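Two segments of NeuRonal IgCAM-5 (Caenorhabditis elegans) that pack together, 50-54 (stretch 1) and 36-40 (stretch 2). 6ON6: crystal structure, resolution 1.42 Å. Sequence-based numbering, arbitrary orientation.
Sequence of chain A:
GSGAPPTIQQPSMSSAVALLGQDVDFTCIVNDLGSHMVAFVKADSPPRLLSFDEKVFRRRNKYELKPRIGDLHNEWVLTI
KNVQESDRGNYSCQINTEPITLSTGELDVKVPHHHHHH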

ATOM      1  N   LEU A  50      -0.847   4.864   2.578  1.00 25.97           N
ATOM      2  CA  LEU A  50      -1.307   6.022   3.331  1.00 23.95           C
ATOM      3  C   LEU A  50      -2.402   5.684   4.329  1.00 25.87           C
ATOM      4  O   LEU A  50      -2.423   6.270   5.420  1.00 27.11           O
ATOM      5  CB  LEU A  50      -1.802   7.121   2.386  1.00 25.29           C
ATOM      6  CG  LEU A  50      -0.818   7.560   1.316  1.00 24.48           C
ATOM      7  CD1 LEU A  50      -1.435   8.606   0.411  1.00 26.77           C
ATOM      8  CD2 LEU A  50       0.439   8.127   1.962  1.00 29.04           C
ATOM      9  N   SER A  51      -3.276   4.723   4.015  1.00 25.72           N
ATOM     10  CA  SER A  51      -4.313   4.318   4.953  1.00 26.68           C
ATOM     11  C   SER A  51      -4.778   2.932   4.576  1.00 28.73           C
ATOM     12  O   SER A  51      -4.661   2.529   3.421  1.00 29.16           O
ATOM     13  CB  SER A  51      -5.514   5.266   4.967  1.00 25.70           C
ATOM     14  OG  SER A  51      -6.179   5.250   3.699  1.00 28.84           O
ATOM     15  N   PHE A  52      -5.293   2.214   5.569  1.00 28.81           N
ATOM     16  CA  PHE A  52      -5.871   0.891   5.372  1.00 30.22           C
ATOM     17  C   PHE A  52      -7.167   0.822   6.158  1.00 32.26           C
ATOM     18  O   PHE A  52      -7.178   1.111   7.357  1.00 31.84           O
ATOM     19  CB  PHE A  52      -4.920  -0.210   5.859  1.00 31.44           C
ATOM     20  CG  PHE A  52      -5.479  -1.579   5.654  1.00 31.13           C
ATOM     21  CD1 PHE A  52      -5.465  -2.178   4.404  1.00 32.08           C
ATOM     22  CD2 PHE A  52      -6.091  -2.242   6.694  1.00 37.94           C
ATOM     23  CE1 PHE A  52      -6.019  -3.428   4.205  1.00 33.32           C
ATOM     24  CE2 PHE A  52      -6.658  -3.497   6.492  1.00 34.36           C
ATOM     25  CZ  PHE A  52      -6.619  -4.087   5.249  1.00 33.10           C
ATOM     26  N   ASP A  53      -8.255   0.432   5.494  1.00 29.78           N
ATOM     27  CA  ASP A  53      -9.540   0.392   6.182  1.00 31.97           C
ATOM     28  C   ASP A  53      -9.778   1.763   6.822  1.00 33.00           C
ATOM     29  O   ASP A  53      -9.720   2.778   6.120  1.00 31.27           O
ATOM     30  CB  ASP A  53      -9.552  -0.797   7.162  1.00 36.32           C
ATOM     31  CG  ASP A  53     -10.943  -1.153   7.673  1.00 41.23           C
ATOM     32  OD1 ASP A  53     -11.953  -0.750   7.055  1.00 38.35           O
ATOM     33  OD2 ASP A  53     -11.012  -1.840   8.720  1.00 44.05           O
ATOM     34  N   GLU A  54      -9.965   1.842   8.138  1.00 31.65           N
ATOM     35  CA  GLU A  54     -10.402   3.093   8.750  1.00 31.05           C
ATOM     36  C   GLU A  54      -9.300   3.906   9.397  1.00 33.90           C
ATOM     37  O   GLU A  54      -9.597   4.927  10.034  1.00 33.48           O
ATOM     38  CB  GLU A  54     -11.525   2.832   9.746  1.00 35.00           C
ATOM     39  CG  GLU A  54     -12.764   2.351   9.028  1.00 37.43           C
ATOM     40  CD  GLU A  54     -13.895   2.053   9.944  1.00 45.82           C
ATOM     41  OE1 GLU A  54     -13.929   2.613  11.063  1.00 50.54           O
ATOM     42  OE2 GLU A  54     -14.743   1.242   9.539  1.00 48.47           O
TER
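Stretch 2, residues 36-40: HMVAF

The apolar centre of the contact is the ring of F52, which packs obliquely against M37 and A39. F52 CZ comes within 3.9 Å of M37 CG, and F52 CD1 lies 4.3 Å from A39 CB. A flexible thioether chain suits the first position, for with chi1 and chi2 both m it places M37 SD 4.7 Å from the centroid of the F52 ring, in an oblique sulfur-aromatic contact. F52 and A39 form a non-hydrogen-bonded pair, their CA atoms 4.5 Å apart.

Stretch 2 is extended, with residues 38-40 running antiparallel to strand 50-52 at 170°, their axes approaching to 4.7 Å. S51 and F40, whose side chains point to the opposite face, form the hydrogen-bonded pair: F40 N donates to S51 O at 3.1 Å, while S51 N returns only a weak bond to F40 O at 3.3 Å. F40 O takes a shorter bond from L50 N, at 2.8 Å. L50 CB also lies 4.2 Å from F40 CB, an apolar contact between buried residues. S51 suits its place because its small hydroxyl, with OG 3.1 Å from F40 CD2, still donates to water.

Toward the polar edge, D53 N donates to V38 O at 2.8 Å, although D53, with positive phi, has left the strand. That water also donates to V38 O and D53 O; a second accepts from V38 N and donates to D53 OD1, so the carboxylate extends the pairing through solvent.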

ATOM      1  N   HIS A  36     -15.440  -5.611   1.767  1.00 39.20           N
ATOM      2  CA  HIS A  36     -14.139  -5.363   1.191  1.00 39.33           C
ATOM      3  C   HIS A  36     -13.428  -4.216   1.904  1.00 38.25           C
ATOM      4  O   HIS A  36     -14.036  -3.408   2.610  1.00 37.69           O
ATOM      5  CB  HIS A  36     -14.270  -5.109  -0.300  1.00 40.91           C
ATOM      6  CG  HIS A  36     -14.565  -6.345  -1.083  1.00 39.62           C
ATOM      7  ND1 HIS A  36     -15.847  -6.746  -1.395  1.00 46.25           N
ATOM      8  CD2 HIS A  36     -13.738  -7.277  -1.610  1.00 41.92           C
ATOM      9  CE1 HIS A  36     -15.791  -7.868  -2.087  1.00 47.53           C
ATOM     10  NE2 HIS A  36     -14.526  -8.208  -2.238  1.00 45.62           N
ATOM     11  N   MET A  37     -12.113  -4.188   1.743  1.00 37.19           N
ATOM     12  CA  MET A  37     -11.246  -3.200   2.383  1.00 35.47           C
ATOM     13  C   MET A  37     -10.809  -2.144   1.380  1.00 35.76           C
ATOM     14  O   MET A  37     -10.506  -2.465   0.227  1.00 36.36           O
ATOM     15  CB  MET A  37      -9.995  -3.904   2.908  1.00 37.07           C
ATOM     16  CG  MET A  37     -10.266  -4.875   4.015  1.00 38.19           C
ATOM     17  SD  MET A  37     -10.610  -4.018   5.556  1.00 43.64           S
ATOM     18  CE  MET A  37     -12.391  -4.104   5.622  1.00 47.52           C
ATOM     19  N   VAL A  38     -10.684  -0.899   1.859  1.00 32.79           N
ATOM     20  CA  VAL A  38     -10.231   0.244   1.068  1.00 32.00           C
ATOM     21  C   VAL A  38      -8.848   0.650   1.561  1.00 29.81           C
ATOM     22  O   VAL A  38      -8.637   0.813   2.771  1.00 29.79           O
ATOM     23  CB  VAL A  38     -11.173   1.449   1.228  1.00 30.49           C
ATOM     24  CG1 VAL A  38     -10.667   2.646   0.460  1.00 35.01           C
ATOM     25  CG2 VAL A  38     -12.563   1.113   0.722  1.00 30.83           C
ATOM     26  N   ALA A  39      -7.927   0.852   0.628  1.00 27.03           N
ATOM     27  CA  ALA A  39      -6.595   1.347   0.976  1.00 24.90           C
ATOM     28  C   ALA A  39      -6.275   2.547   0.099  1.00 24.12           C
ATOM     29  O   ALA A  39      -6.638   2.577  -1.069  1.00 27.15           O
ATOM     30  CB  ALA A  39      -5.526   0.250   0.802  1.00 27.57           C
ATOM     31  N   PHE A  40      -5.600   3.553   0.655  1.00 25.70           N
ATOM     32  CA  PHE A  40      -5.095   4.672  -0.138  1.00 23.08           C
ATOM     33  C   PHE A  40      -3.584   4.549  -0.242  1.00 23.59           C
ATOM     34  O   PHE A  40      -2.915   4.259   0.750  1.00 24.77           O
ATOM     35  CB  PHE A  40      -5.394   6.025   0.508  1.00 24.36           C
ATOM     36  CG  PHE A  40      -6.808   6.473   0.315  1.00 22.95           C
ATOM     37  CD1 PHE A  40      -7.143   7.408  -0.653  1.00 25.77           C
ATOM     38  CD2 PHE A  40      -7.810   5.979   1.120  1.00 29.75           C
ATOM     39  CE1 PHE A  40      -8.472   7.815  -0.835  1.00 27.66           C
ATOM     40  CE2 PHE A  40      -9.133   6.388   0.936  1.00 28.34           C
ATOM     41  CZ  PHE A  40      -9.431   7.344  -0.004  1.00 27.53           C
TER
HETATM   42  O   HOH W   1      -8.293   3.386   3.979  1.00 26.36           O
HETATM   43  O   HOH W   2     -12.236  -0.593   4.361  1.00 32.98           O